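Local coordinates for protein cucumber peeling cupredoxin (Cucumis sativus, PDB 1JER) that binds a copper ion as a plant stellacyanin of the blue copper family and probably serves in electron transfer, at residues D36-N41 against L102-V107; C61-S66 against Y87-V92. All coordinates share one frame; numbering follows the deposited sequence.

Interaction 1. Residues D36-N41 against L102-V107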
loop_
_atom_site.group_PDB
_atom_site.type_symbol
_atom_site.label_atom_id
_atom_site.label_comp_id
_atom_site.label_asym_id
_atom_site.label_seq_id
_atom_site.Cartn_x
_atom_site.Cartn_y
_atom_site.Cartn_z
ATOM N N ASP A 36 -7.167 2.833 -6.856
ATOM C CA ASP A 36 -7.721 2.785 -5.463
ATOM C C ASP A 36 -6.836 1.753 -4.702
ATOM O O ASP A 36 -6.091 1.015 -5.276
ATOM C CB ASP A 36 -9.116 2.066 -5.574
ATOM C CG ASP A 36 -10.177 3.016 -6.068
ATOM O OD1 ASP A 36 -9.872 4.204 -6.295
ATOM O OD2 ASP A 36 -11.339 2.577 -6.258
ATOM N N SER A 37 -7.087 1.754 -3.370
ATOM C CA SER A 37 -6.338 0.746 -2.572
ATOM C C SER A 37 -7.375 0.029 -1.673
ATOM O O SER A 37 -8.469 0.515 -1.468
ATOM C CB SER A 37 -5.394 1.562 -1.611
ATOM O OG SER A 37 -4.351 2.156 -2.389
ATOM N N LEU A 38 -6.932 -1.119 -1.154
ATOM C CA LEU A 38 -7.816 -1.916 -0.265
ATOM C C LEU A 38 -7.010 -1.982 1.095
ATOM O O LEU A 38 -5.861 -2.347 1.025
ATOM C CB LEU A 38 -7.791 -3.374 -0.752
ATOM C CG LEU A 38 -8.624 -3.742 -1.950
ATOM C CD1 LEU A 38 -8.654 -5.255 -2.136
ATOM C CD2 LEU A 38 -10.046 -3.174 -1.809
ATOM N N GLN A 39 -7.696 -1.591 2.138
ATOM C CA GLN A 39 -7.046 -1.655 3.463
ATOM C C GLN A 39 -7.655 -2.833 4.259
ATOM O O GLN A 39 -8.873 -2.813 4.477
ATOM C CB GLN A 39 -7.288 -0.365 4.238
ATOM C CG GLN A 39 -6.709 -0.464 5.660
ATOM C CD GLN A 39 -6.526 0.894 6.288
ATOM O OE1 GLN A 39 -6.368 1.890 5.571
ATOM N NE2 GLN A 39 -6.540 0.939 7.612
ATOM N N PHE A 40 -6.805 -3.747 4.684
ATOM C CA PHE A 40 -7.307 -4.916 5.491
ATOM C C PHE A 40 -6.811 -4.662 6.957
ATOM O O PHE A 40 -5.615 -4.528 7.130
ATOM C CB PHE A 40 -6.511 -6.147 4.995
ATOM C CG PHE A 40 -6.958 -6.616 3.606
ATOM C CD1 PHE A 40 -6.379 -6.019 2.479
ATOM C CD2 PHE A 40 -7.865 -7.622 3.439
ATOM C CE1 PHE A 40 -6.726 -6.502 1.207
ATOM C CE2 PHE A 40 -8.243 -8.083 2.172
ATOM C CZ PHE A 40 -7.673 -7.469 1.056
ATOM N N ASN A 41 -7.764 -4.554 7.857
ATOM C CA ASN A 41 -7.453 -4.288 9.279
ATOM C C ASN A 41 -7.805 -5.574 10.074
ATOM O O ASN A 41 -8.897 -6.120 9.949
ATOM C CB ASN A 41 -8.437 -3.202 9.803
ATOM C CG ASN A 41 -8.118 -1.832 9.194
ATOM O OD1 ASN A 41 -7.008 -1.466 8.954
ATOM N ND2 ASN A 41 -9.225 -1.070 9.011
ATOM N N LEU A 102 -11.787 -12.787 -0.686
ATOM C CA LEU A 102 -12.480 -11.615 -1.304
ATOM C C LEU A 102 -12.061 -11.575 -2.784
ATOM O O LEU A 102 -10.919 -11.746 -3.128
ATOM C CB LEU A 102 -11.878 -10.371 -0.583
ATOM C CG LEU A 102 -12.225 -9.040 -1.311
ATOM C CD1 LEU A 102 -13.639 -8.626 -0.930
ATOM C CD2 LEU A 102 -11.236 -7.955 -0.831
ATOM N N SER A 103 -13.059 -11.457 -3.663
ATOM C CA SER A 103 -12.734 -11.317 -5.091
ATOM C C SER A 103 -13.387 -10.018 -5.565
ATOM O O SER A 103 -14.532 -9.722 -5.245
ATOM C CB SER A 103 -13.292 -12.491 -5.905
ATOM O OG SER A 103 -14.662 -12.506 -5.855
ATOM N N ILE A 104 -12.577 -9.216 -6.270
ATOM C CA ILE A 104 -13.142 -7.929 -6.690
ATOM C C ILE A 104 -12.788 -7.669 -8.159
ATOM O O ILE A 104 -11.830 -8.203 -8.685
ATOM C CB ILE A 104 -12.576 -6.795 -5.852
ATOM C CG1 ILE A 104 -11.049 -6.652 -5.952
ATOM C CG2 ILE A 104 -12.987 -6.928 -4.387
ATOM C CD1 ILE A 104 -10.586 -5.232 -5.646
ATOM N N ASN A 105 -13.637 -6.836 -8.780
ATOM C CA ASN A 105 -13.396 -6.532 -10.203
ATOM C C ASN A 105 -12.951 -5.064 -10.280
ATOM O O ASN A 105 -13.677 -4.183 -9.799
ATOM C CB ASN A 105 -14.773 -6.653 -10.923
ATOM C CG ASN A 105 -14.599 -6.297 -12.409
ATOM O OD1 ASN A 105 -15.371 -5.482 -12.942
ATOM N ND2 ASN A 105 -13.617 -6.901 -13.032
ATOM N N VAL A 106 -11.759 -4.835 -10.804
ATOM C CA VAL A 106 -11.213 -3.491 -10.895
ATOM C C VAL A 106 -11.442 -2.918 -12.305
ATOM O O VAL A 106 -11.116 -3.587 -13.294
ATOM C CB VAL A 106 -9.683 -3.527 -10.616
ATOM C CG1 VAL A 106 -9.113 -2.112 -10.618
ATOM C CG2 VAL A 106 -9.513 -4.085 -9.178
ATOM N N VAL A 107 -12.021 -1.738 -12.342
ATOM C CA VAL A 107 -12.256 -1.090 -13.674
ATOM C C VAL A 107 -11.399 0.135 -13.810
ATOM O O VAL A 107 -10.709 0.649 -12.913
ATOM C CB VAL A 107 -13.749 -0.760 -13.808
ATOM C CG1 VAL A 107 -14.593 -2.024 -13.714
ATOM C CG2 VAL A 107 -14.131 0.297 -12.779
#
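Leu-38 of strand 37-40 meets Leu-102 and Ile-104 of the facing strand. Its CB points at segment 102-107, and the chain then runs out to CD1, which makes both contacts. Leu-38 CD1 lies 4.0 Å from Leu-102 CD2. The same Leu-38 CD1 is 4.0 Å from Ile-104 CD1. In both pairs the side chains reach toward each other and touch end to end, methyl against methyl. The Ile-104 branch gets there with CG1 between the backbone N and the carbonyl carbon (chi1 60°), its CD1 forming the tip.

Gln-39, next along, belongs to the other side of strand 37-40. Its NE2 gives a nearly straight hydrogen bond of 2.8 Å to Asn-41 OD1, in the carbonyl plane and on a lone pair. This bond ties the two amides together on the side turned from segment 102-107.

Phe-40 returns to the contact. Its CB does not aim at segment 102-107, but the ring brings CZ to 4.1 Å from Leu-102 CD2. The methyl meets the ring obliquely. Leu-102 CD2 therefore touches both Leu-38 and Phe-40. Trp-14 packs edge-to-face with Phe-40, and Ala-27 of helix 22-28 touches both Leu-102 and Ile-104.

All four touching residues are buried and apolar. The strand axes stay 11.3 Å apart and run at 157°, close to antiparallel. Strand 37-40 is in one sheet and strand 101-107 in the other. This is the hydrophobic interior of a beta sandwich, the cupredoxin fold, where two sheets pack through their inward side chains.

Interaction 2. Residues C61-S66 against Y87-V92. With CU (copper (II) ion), chain B.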
loop_
_atom_site.group_PDB
_atom_site.type_symbol
_atom_site.label_atom_id
_atom_site.label_comp_id
_atom_site.label_asym_id
_atom_site.label_seq_id
_atom_site.Cartn_x
_atom_site.Cartn_y
_atom_site.Cartn_z
ATOM N N CYS A 61 -9.144 -22.656 -2.203
ATOM C CA CYS A 61 -8.233 -22.304 -1.093
ATOM C C CYS A 61 -6.964 -23.143 -1.183
ATOM O O CYS A 61 -6.511 -23.706 -0.186
ATOM C CB CYS A 61 -8.862 -22.412 0.273
ATOM S SG CYS A 61 -10.305 -21.287 0.475
ATOM N N ASN A 62 -6.409 -23.240 -2.385
ATOM C CA ASN A 62 -5.196 -24.069 -2.585
ATOM C C ASN A 62 -3.994 -23.154 -2.635
ATOM O O ASN A 62 -3.882 -22.286 -3.489
ATOM C CB ASN A 62 -5.381 -24.822 -3.934
ATOM C CG ASN A 62 -4.172 -25.733 -4.165
ATOM O OD1 ASN A 62 -4.364 -26.918 -4.500
ATOM N ND2 ASN A 62 -2.989 -25.201 -4.013
ATOM N N PHE A 63 -3.102 -23.257 -1.627
ATOM C CA PHE A 63 -2.061 -22.221 -1.523
ATOM C C PHE A 63 -0.707 -22.726 -1.962
ATOM O O PHE A 63 0.310 -22.218 -1.506
ATOM C CB PHE A 63 -1.919 -21.874 0.009
ATOM C CG PHE A 63 -3.273 -21.469 0.571
ATOM C CD1 PHE A 63 -4.130 -20.691 -0.200
ATOM C CD2 PHE A 63 -3.672 -21.872 1.824
ATOM C CE1 PHE A 63 -5.366 -20.332 0.323
ATOM C CE2 PHE A 63 -4.884 -21.473 2.366
ATOM C CZ PHE A 63 -5.752 -20.720 1.586
ATOM N N VAL A 64 -0.733 -23.772 -2.781
ATOM C CA VAL A 64 0.568 -24.355 -3.184
ATOM C C VAL A 64 1.432 -23.335 -3.803
ATOM O O VAL A 64 2.662 -23.306 -3.658
ATOM C CB VAL A 64 0.353 -25.643 -3.953
ATOM C CG1 VAL A 64 0.282 -25.466 -5.433
ATOM C CG2 VAL A 64 1.126 -26.815 -3.477
ATOM N N ASN A 65 0.901 -22.301 -4.519
ATOM C CA ASN A 65 1.927 -21.347 -5.025
ATOM C C ASN A 65 2.074 -20.139 -4.104
ATOM O O ASN A 65 2.604 -19.116 -4.590
ATOM C CB ASN A 65 1.440 -20.800 -6.397
ATOM C CG ASN A 65 1.239 -21.937 -7.371
ATOM O OD1 ASN A 65 0.235 -21.998 -8.064
ATOM N ND2 ASN A 65 2.196 -22.860 -7.387
ATOM N N SER A 66 1.603 -20.191 -2.896
ATOM C CA SER A 66 1.532 -19.149 -1.933
ATOM C C SER A 66 2.788 -19.035 -1.139
ATOM O O SER A 66 3.556 -19.993 -1.013
ATOM C CB SER A 66 0.286 -19.276 -1.043
ATOM O OG SER A 66 -0.801 -19.787 -1.800
ATOM N N TYR A 87 -8.037 -11.542 -6.489
ATOM C CA TYR A 87 -8.509 -12.527 -5.483
ATOM C C TYR A 87 -7.576 -12.427 -4.265
ATOM O O TYR A 87 -6.355 -12.563 -4.409
ATOM C CB TYR A 87 -8.196 -13.932 -6.131
ATOM C CG TYR A 87 -9.043 -14.118 -7.385
ATOM C CD1 TYR A 87 -10.415 -14.224 -7.289
ATOM C CD2 TYR A 87 -8.442 -14.123 -8.633
ATOM C CE1 TYR A 87 -11.203 -14.378 -8.431
ATOM C CE2 TYR A 87 -9.219 -14.286 -9.780
ATOM C CZ TYR A 87 -10.578 -14.412 -9.653
ATOM O OH TYR A 87 -11.355 -14.554 -10.797
ATOM N N PHE A 88 -8.150 -12.260 -3.089
ATOM C CA PHE A 88 -7.253 -12.166 -1.887
ATOM C C PHE A 88 -7.807 -13.164 -0.854
ATOM O O PHE A 88 -9.022 -13.305 -0.708
ATOM C CB PHE A 88 -7.396 -10.772 -1.286
ATOM C CG PHE A 88 -6.927 -9.660 -2.213
ATOM C CD1 PHE A 88 -5.605 -9.293 -2.241
ATOM C CD2 PHE A 88 -7.877 -9.039 -3.048
ATOM C CE1 PHE A 88 -5.157 -8.307 -3.120
ATOM C CE2 PHE A 88 -7.407 -8.077 -3.931
ATOM C CZ PHE A 88 -6.093 -7.698 -3.936
ATOM N N VAL A 89 -6.886 -13.768 -0.097
ATOM C CA VAL A 89 -7.399 -14.712 0.919
ATOM C C VAL A 89 -6.513 -14.557 2.172
ATOM O O VAL A 89 -5.464 -13.952 2.125
ATOM C CB VAL A 89 -7.212 -16.170 0.437
ATOM C CG1 VAL A 89 -8.034 -16.414 -0.833
ATOM C CG2 VAL A 89 -5.740 -16.432 0.126
ATOM N N CYS A 90 -7.000 -15.185 3.227
ATOM C CA CYS A 90 -6.170 -15.355 4.429
ATOM C C CYS A 90 -5.723 -16.842 4.402
ATOM O O CYS A 90 -6.571 -17.711 4.156
ATOM C CB CYS A 90 -7.089 -15.191 5.682
ATOM S SG CYS A 90 -6.055 -15.543 7.170
ATOM N N THR A 91 -4.432 -17.080 4.539
ATOM C CA THR A 91 -3.916 -18.447 4.387
ATOM C C THR A 91 -3.751 -19.133 5.728
ATOM O O THR A 91 -3.215 -20.230 5.815
ATOM C CB THR A 91 -2.589 -18.487 3.624
ATOM O OG1 THR A 91 -1.567 -17.828 4.346
ATOM C CG2 THR A 91 -2.704 -17.786 2.268
ATOM N N VAL A 92 -4.241 -18.501 6.799
ATOM C CA VAL A 92 -4.106 -19.177 8.124
ATOM C C VAL A 92 -5.131 -20.262 8.243
ATOM O O VAL A 92 -6.317 -20.080 8.040
ATOM C CB VAL A 92 -4.272 -18.151 9.239
ATOM C CG1 VAL A 92 -4.486 -18.798 10.598
ATOM C CG2 VAL A 92 -3.162 -17.136 9.252
HETATM CU CU CU B . -7.434 -15.428 8.853
#
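The ring of Phe-63 lies against Thr-91, which covers one of its faces. Thr-91 CG2 stands 4.0 Å from the centroid of the Phe-63 ring and 5° off the ring normal. This is a CH-pi contact centred on the face. On the same face Thr-91 CB lies over the CE2 side of the ring, and Phe-63 CE2 is 3.8 Å from Thr-91 CA. The opposite face is covered by the backbone Cys-61 O, so the ring is sandwiched between a methyl group and a carbonyl oxygen. Val-89 CG2 comes in obliquely, 3.9 Å from Phe-63 CE1.

Thr-91 sets OG1 between its backbone N and carbonyl carbon (chi1 65°), while CG2 goes to the ring. That hydroxyl hydrogen bonds with Asn-48. Cys-90, between Val-89 and Thr-91, meets the ring through its backbone: Cys-90 O is 4.0 Å from Phe-63 CZ. Its CB points away from segment 61-66. Its SG binds the copper at 2.2 Å and also accepts a hydrogen bond of 3.5 Å from Val-92 N. His-47, His-95 and Gln-100 complete the metal site.

Phe-63 starts a type I turn ending at Ser-66, closed by the backbone bond from Ser-66 N to Phe-63 O. Cys-61, the first residue past helix 55-60, closes it with a Schellman motif and forms a disulfide with Cys-96, which also touches Phe-63 and Val-89. The contact thus joins the loop after helix 55-60 to the end of strand 84-89 and the loop that follows it. That strand lies between strands 50-52 and 101-107.

Overall arrangement
Interactions 1 and 2 have centres about 16 Å apart and meet through neighbouring strands of one sheet, 84-89 and 101-107. Leu-102 N probably hydrogen bonds to Phe-88 O at 2.8 Å. Phe-88 also extends the apolar interior of interaction 1: its CE2 is 3.6 Å from Leu-38 CD1. On the sheet's other side, Ser-103 CB packs at 3.6 Å from Tyr-87 CD1. Interaction 2 carries the copper ligand Cys-90 itself. Interaction 1 lies deeper in the sandwich. By nearest atoms, the side chain of Phe-40 is about 10 Å from the copper and about 7 Å from the side chain of Gln-100. Strand 84-89 thus leads from the packed interior to the metal site.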